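Local coordinates for protein SGNH-hydrolase family esterase (Altererythrobacter indicus, PDB 7C2A) that hydrolyses ester bonds as a member of the SGNH-hydrolase family and may act as a lysophospholipase, at residues I8-D13 and A42-A47; A75-G80 and I111-M116. All coordinates share one frame; numbering follows the deposited sequence.

From the N terminus, strand 6-12 enters the core; helices 14-17 and 27-35 follow, and contact 1 then closes the first loop as strand 42-48 returns alongside. Helix 54-66 leads on to strand 74-78, from which contact 2 opens; it closes after helices 81-85 and 90-106, with strand 111-114. Helices thus fill both connections between the parallel strands. The two loops stand in series, neither nested nor crossed. Strands 6-12 and 74-78 are neighbours, joined by the probable hydrogen bonds L9 O to I76 N and F11 N to I76 O, so the two contacts unite four of the five strands of one parallel sheet.

Contact 1. Residues I8-D13 and A42-A47; sequences ILAFGD and ARIINA
I8 and A10 exchange backbone hydrogen bonds with the strand 42-47 in parallel register, I8 lying opposite I44 and A10 opposite N46. I8 N donates to R43 O at 3.1 Å, and I8 O receives I45 N at 2.8 Å; A10 repeats the pattern with I45 O and A47 N. A weak bond from G12 N to A47 O, 3.4 Å long, ends the ladder.

Apolar contacts lie on both faces of the sheet. CG of L9 stands anti to the backbone N (chi1 178°), and from there CD1 comes within 3.8 Å of I45 CG2 and rests on A47 CB. An alanine in place of I45 would probably leave L9 CD1 with only CB to meet on this residue and a gap where CG1 had lain 3.7 Å from I8 O. The other face pairs A10 CB with I44 CG2 at 3.8 Å and I8 CD1 with A42 CB.

G12 and D13 begin the family's GDS signature, whose serine, probably the nucleophile as in relatives, starts helix 14-17. Helix 54-66 covers the L9 and F11 face and helix 27-35 the I8 and A10 face; strand 42-48 is outermost in the chain's sheet, and strand 74-78 flanks strand 6-12 on its other side.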
loop_
_atom_site.group_PDB
_atom_site.type_symbol
_atom_site.label_atom_id
_atom_site.label_comp_id
_atom_site.label_asym_id
_atom_site.label_seq_id
_atom_site.Cartn_x
_atom_site.Cartn_y
_atom_site.Cartn_z
ATOM N N ILE A 8 15.447 -8.801 -2.519
ATOM C CA ILE A 8 14.528 -7.718 -2.850
ATOM C C ILE A 8 13.807 -7.312 -1.576
ATOM O O ILE A 8 13.304 -8.170 -0.849
ATOM C CB ILE A 8 13.504 -8.142 -3.921
ATOM C CG1 ILE A 8 14.217 -8.604 -5.198
ATOM C CG2 ILE A 8 12.518 -7.006 -4.199
ATOM C CD1 ILE A 8 13.294 -9.194 -6.251
ATOM N N LEU A 9 13.772 -6.011 -1.294
ATOM C CA LEU A 9 13.006 -5.494 -0.165
ATOM C C LEU A 9 11.609 -5.099 -0.631
ATOM O O LEU A 9 11.473 -4.260 -1.521
ATOM C CB LEU A 9 13.717 -4.270 0.405
ATOM C CG LEU A 9 12.986 -3.595 1.565
ATOM C CD1 LEU A 9 12.922 -4.522 2.773
ATOM C CD2 LEU A 9 13.642 -2.272 1.953
ATOM N N ALA A 10 10.580 -5.692 -0.034
ATOM C CA ALA A 10 9.191 -5.311 -0.291
ATOM C C ALA A 10 8.737 -4.441 0.877
ATOM O O ALA A 10 8.386 -4.945 1.943
ATOM C CB ALA A 10 8.321 -6.555 -0.466
ATOM N N PHE A 11 8.769 -3.121 0.680
ATOM C CA PHE A 11 8.548 -2.149 1.748
ATOM C C PHE A 11 7.171 -1.533 1.538
ATOM O O PHE A 11 6.995 -0.720 0.629
ATOM C CB PHE A 11 9.647 -1.087 1.693
ATOM C CG PHE A 11 9.695 -0.188 2.897
ATOM C CD1 PHE A 11 10.189 -0.645 4.106
ATOM C CD2 PHE A 11 9.250 1.133 2.822
ATOM C CE1 PHE A 11 10.245 0.187 5.229
ATOM C CE2 PHE A 11 9.306 1.974 3.930
ATOM C CZ PHE A 11 9.797 1.503 5.132
ATOM N N GLY A 12 6.197 -1.922 2.346
ATOM C CA GLY A 12 4.840 -1.485 2.117
ATOM C C GLY A 12 3.926 -1.663 3.296
ATOM O O GLY A 12 4.362 -1.707 4.445
ATOM N N ASP A 13 2.636 -1.750 2.990
ATOM C CA ASP A 13 1.587 -1.768 4.003
ATOM C C ASP A 13 0.835 -3.095 3.972
ATOM O O ASP A 13 1.446 -4.139 3.721
ATOM C CB ASP A 13 0.668 -0.537 3.886
ATOM C CG ASP A 13 0.071 -0.373 2.507
ATOM O OD1 ASP A 13 -0.139 -1.403 1.823
ATOM O OD2 ASP A 13 -0.223 0.773 2.101
ATOM N N ALA A 42 14.876 -15.250 -6.176
ATOM C CA ALA A 42 14.844 -14.112 -5.274
ATOM C C ALA A 42 14.525 -14.565 -3.859
ATOM O O ALA A 42 13.873 -15.592 -3.638
ATOM C CB ALA A 42 13.793 -13.097 -5.728
ATOM N N ARG A 43 15.018 -13.798 -2.900
ATOM C CA ARG A 43 14.563 -13.852 -1.522
ATOM C C ARG A 43 13.943 -12.490 -1.281
ATOM O O ARG A 43 14.650 -11.477 -1.280
ATOM C CB ARG A 43 15.726 -14.073 -0.561
ATOM C CG ARG A 43 15.293 -14.038 0.890
ATOM C CD ARG A 43 16.376 -14.509 1.853
ATOM N NE ARG A 43 17.481 -13.567 2.045
ATOM C CZ ARG A 43 17.427 -12.479 2.812
ATOM N NH1 ARG A 43 16.305 -12.151 3.440
ATOM N NH2 ARG A 43 18.503 -11.713 2.950
ATOM N N ILE A 44 12.627 -12.449 -1.144
ATOM C CA ILE A 44 11.936 -11.183 -0.974
ATOM C C ILE A 44 11.669 -10.977 0.503
ATOM O O ILE A 44 10.939 -11.754 1.133
ATOM C CB ILE A 44 10.658 -11.103 -1.815
ATOM C CG1 ILE A 44 11.010 -11.369 -3.283
ATOM C CG2 ILE A 44 10.030 -9.723 -1.644
ATOM C CD1 ILE A 44 9.902 -11.066 -4.268
ATOM N N ILE A 45 12.272 -9.924 1.048
ATOM C CA ILE A 45 12.055 -9.509 2.428
ATOM C C ILE A 45 10.677 -8.880 2.502
ATOM O O ILE A 45 10.422 -7.844 1.875
ATOM C CB ILE A 45 13.101 -8.468 2.850
ATOM C CG1 ILE A 45 14.527 -8.941 2.609
ATOM C CG2 ILE A 45 12.895 -8.051 4.297
ATOM C CD1 ILE A 45 15.462 -7.774 2.396
ATOM N N ASN A 46 9.786 -9.477 3.278
ATOM C CA ASN A 46 8.457 -8.904 3.442
ATOM C C ASN A 46 8.521 -7.889 4.573
ATOM O O ASN A 46 8.426 -8.239 5.754
ATOM C CB ASN A 46 7.401 -9.974 3.686
ATOM C CG ASN A 46 6.006 -9.419 3.559
ATOM O OD1 ASN A 46 5.792 -8.223 3.798
ATOM N ND2 ASN A 46 5.053 -10.252 3.178
ATOM N N ALA A 47 8.699 -6.625 4.198
ATOM C CA ALA A 47 8.642 -5.508 5.127
ATOM C C ALA A 47 7.323 -4.763 5.004
ATOM O O ALA A 47 7.276 -3.538 5.148
ATOM C CB ALA A 47 9.841 -4.578 4.953
#

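Contact 2. Residues A75-G80 and I111-M116; sequences AIVELG and ILLMGM
M114 reaches across to I76, V77 and E78 with successive atoms of its side chain. CB lies 3.7 Å from V77 O and also meets E78 CB. CG, anti to the carbonyl carbon (chi1 -67°), comes within 3.7 Å of I76 CG2. The chain then bends at chi2 (-51°), and SD passes the same methyl at a longer distance before CE closes on I76 CG2 at 3.8 Å. Thus CG and the terminal methyl of M114 both touch this one branch of I76, from the same side. On the reverse face of the sheet, L113 CD1 lies 4.1 Å from V77 CB.

Strands 74-78 and 111-114 are the two sides of a beta-alpha-beta crossover, with helices 81-85 and 90-106 in the connection. Their parallel ladder runs from L112 N to A75 O, from V77 N to L112 O and from M114 N to V77 O, the last 2.9 Å long and nearly straight at the hydrogen (175°).

Beyond it a water takes over. It bonds to V77 O and to M114 O, the latter at 2.8 Å, and accepts from L79 N at 3.0 Å, so V77 O is gripped by both the M114 amide and the water where the ladder ends. Further on, M116 CG packs against L79 O, which is hydrogen-bonded to Y134 OH. E78 turns its carboxylate toward the loop just past strand 6-12, where OE2 accepts from D13 N. G80 opens the sequence GGND, matching the family's GxND motif, whose asparagine in relatives contributes to the oxyanion hole.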
loop_
_atom_site.group_PDB
_atom_site.type_symbol
_atom_site.label_atom_id
_atom_site.label_comp_id
_atom_site.label_asym_id
_atom_site.label_seq_id
_atom_site.Cartn_x
_atom_site.Cartn_y
_atom_site.Cartn_z
ATOM N N ALA A 75 14.549 -2.275 -4.096
ATOM C CA ALA A 75 13.538 -1.954 -3.096
ATOM C C ALA A 75 12.247 -1.608 -3.816
ATOM O O ALA A 75 12.230 -0.708 -4.663
ATOM C CB ALA A 75 13.963 -0.767 -2.227
ATOM N N ILE A 76 11.176 -2.308 -3.468
ATOM C CA ILE A 76 9.844 -2.025 -3.985
ATOM C C ILE A 76 9.103 -1.259 -2.904
ATOM O O ILE A 76 8.935 -1.763 -1.790
ATOM C CB ILE A 76 9.092 -3.316 -4.343
ATOM C CG1 ILE A 76 9.922 -4.217 -5.270
ATOM C CG2 ILE A 76 7.739 -2.963 -4.945
ATOM C CD1 ILE A 76 9.299 -5.590 -5.541
ATOM N N VAL A 77 8.655 -0.044 -3.213
ATOM C CA VAL A 77 8.051 0.837 -2.215
ATOM C C VAL A 77 6.576 0.995 -2.548
ATOM O O VAL A 77 6.222 1.453 -3.644
ATOM C CB VAL A 77 8.755 2.198 -2.155
ATOM C CG1 VAL A 77 8.039 3.131 -1.187
ATOM C CG2 VAL A 77 10.211 2.032 -1.767
ATOM N N GLU A 78 5.718 0.637 -1.592
ATOM C CA GLU A 78 4.270 0.574 -1.787
ATOM C C GLU A 78 3.609 1.208 -0.565
ATOM O O GLU A 78 3.275 0.520 0.392
ATOM C CB GLU A 78 3.860 -0.884 -1.961
ATOM C CG GLU A 78 2.381 -1.133 -2.107
ATOM C CD GLU A 78 1.686 -1.445 -0.788
ATOM O OE1 GLU A 78 0.597 -0.863 -0.574
ATOM O OE2 GLU A 78 2.189 -2.259 0.015
ATOM N N LEU A 79 3.433 2.528 -0.593
ATOM C CA LEU A 79 2.885 3.236 0.554
ATOM C C LEU A 79 2.065 4.418 0.064
ATOM O O LEU A 79 2.309 4.967 -1.016
ATOM C CB LEU A 79 3.973 3.755 1.496
ATOM C CG LEU A 79 4.712 2.690 2.296
ATOM C CD1 LEU A 79 5.881 3.334 3.023
ATOM C CD2 LEU A 79 3.783 2.031 3.284
ATOM N N GLY A 80 1.119 4.832 0.903
ATOM C CA GLY A 80 0.277 5.985 0.630
ATOM C C GLY A 80 -1.196 5.669 0.729
ATOM O O GLY A 80 -2.019 6.558 0.971
ATOM N N ILE A 111 15.108 1.412 -7.086
ATOM C CA ILE A 111 13.753 1.602 -6.579
ATOM C C ILE A 111 12.735 1.243 -7.653
ATOM O O ILE A 111 12.833 1.710 -8.796
ATOM C CB ILE A 111 13.524 3.063 -6.160
ATOM C CG1 ILE A 111 14.514 3.492 -5.079
ATOM C CG2 ILE A 111 12.081 3.275 -5.698
ATOM C CD1 ILE A 111 14.638 4.991 -4.964
ATOM N N LEU A 112 11.726 0.471 -7.263
ATOM C CA LEU A 112 10.484 0.337 -8.012
ATOM C C LEU A 112 9.359 0.881 -7.138
ATOM O O LEU A 112 9.143 0.397 -6.021
ATOM C CB LEU A 112 10.221 -1.124 -8.375
ATOM C CG LEU A 112 8.894 -1.412 -9.077
ATOM C CD1 LEU A 112 8.819 -0.689 -10.408
ATOM C CD2 LEU A 112 8.718 -2.911 -9.263
ATOM N N LEU A 113 8.646 1.879 -7.636
ATOM C CA LEU A 113 7.556 2.514 -6.912
ATOM C C LEU A 113 6.222 1.949 -7.380
ATOM O O LEU A 113 5.945 1.928 -8.579
ATOM C CB LEU A 113 7.599 4.017 -7.174
ATOM C CG LEU A 113 6.758 4.940 -6.297
ATOM C CD1 LEU A 113 7.155 4.852 -4.830
ATOM C CD2 LEU A 113 6.871 6.376 -6.784
ATOM N N MET A 114 5.400 1.512 -6.428
ATOM C CA MET A 114 4.048 0.983 -6.746
ATOM C C MET A 114 3.056 2.147 -6.644
ATOM O O MET A 114 2.822 2.641 -5.529
ATOM C CB MET A 114 3.661 -0.130 -5.770
ATOM C CG MET A 114 4.520 -1.379 -5.922
ATOM S SD MET A 114 4.589 -1.946 -7.644
ATOM C CE MET A 114 4.955 -3.685 -7.414
ATOM N N GLY A 115 2.518 2.584 -7.784
ATOM C CA GLY A 115 1.582 3.723 -7.817
ATOM C C GLY A 115 0.261 3.411 -7.138
ATOM O O GLY A 115 -0.315 2.352 -7.405
ATOM N N MET A 116 -0.194 4.321 -6.279
ATOM C CA MET A 116 -1.502 4.164 -5.593
ATOM C C MET A 116 -2.483 5.154 -6.228
ATOM O O MET A 116 -2.037 6.195 -6.720
ATOM C CB MET A 116 -1.387 4.431 -4.089
ATOM C CG MET A 116 -0.353 3.552 -3.390
ATOM S SD MET A 116 -0.564 1.766 -3.654
ATOM C CE MET A 116 -2.166 1.499 -2.899
HETATM O O HOH W 1 4.275 3.578 -3.273
#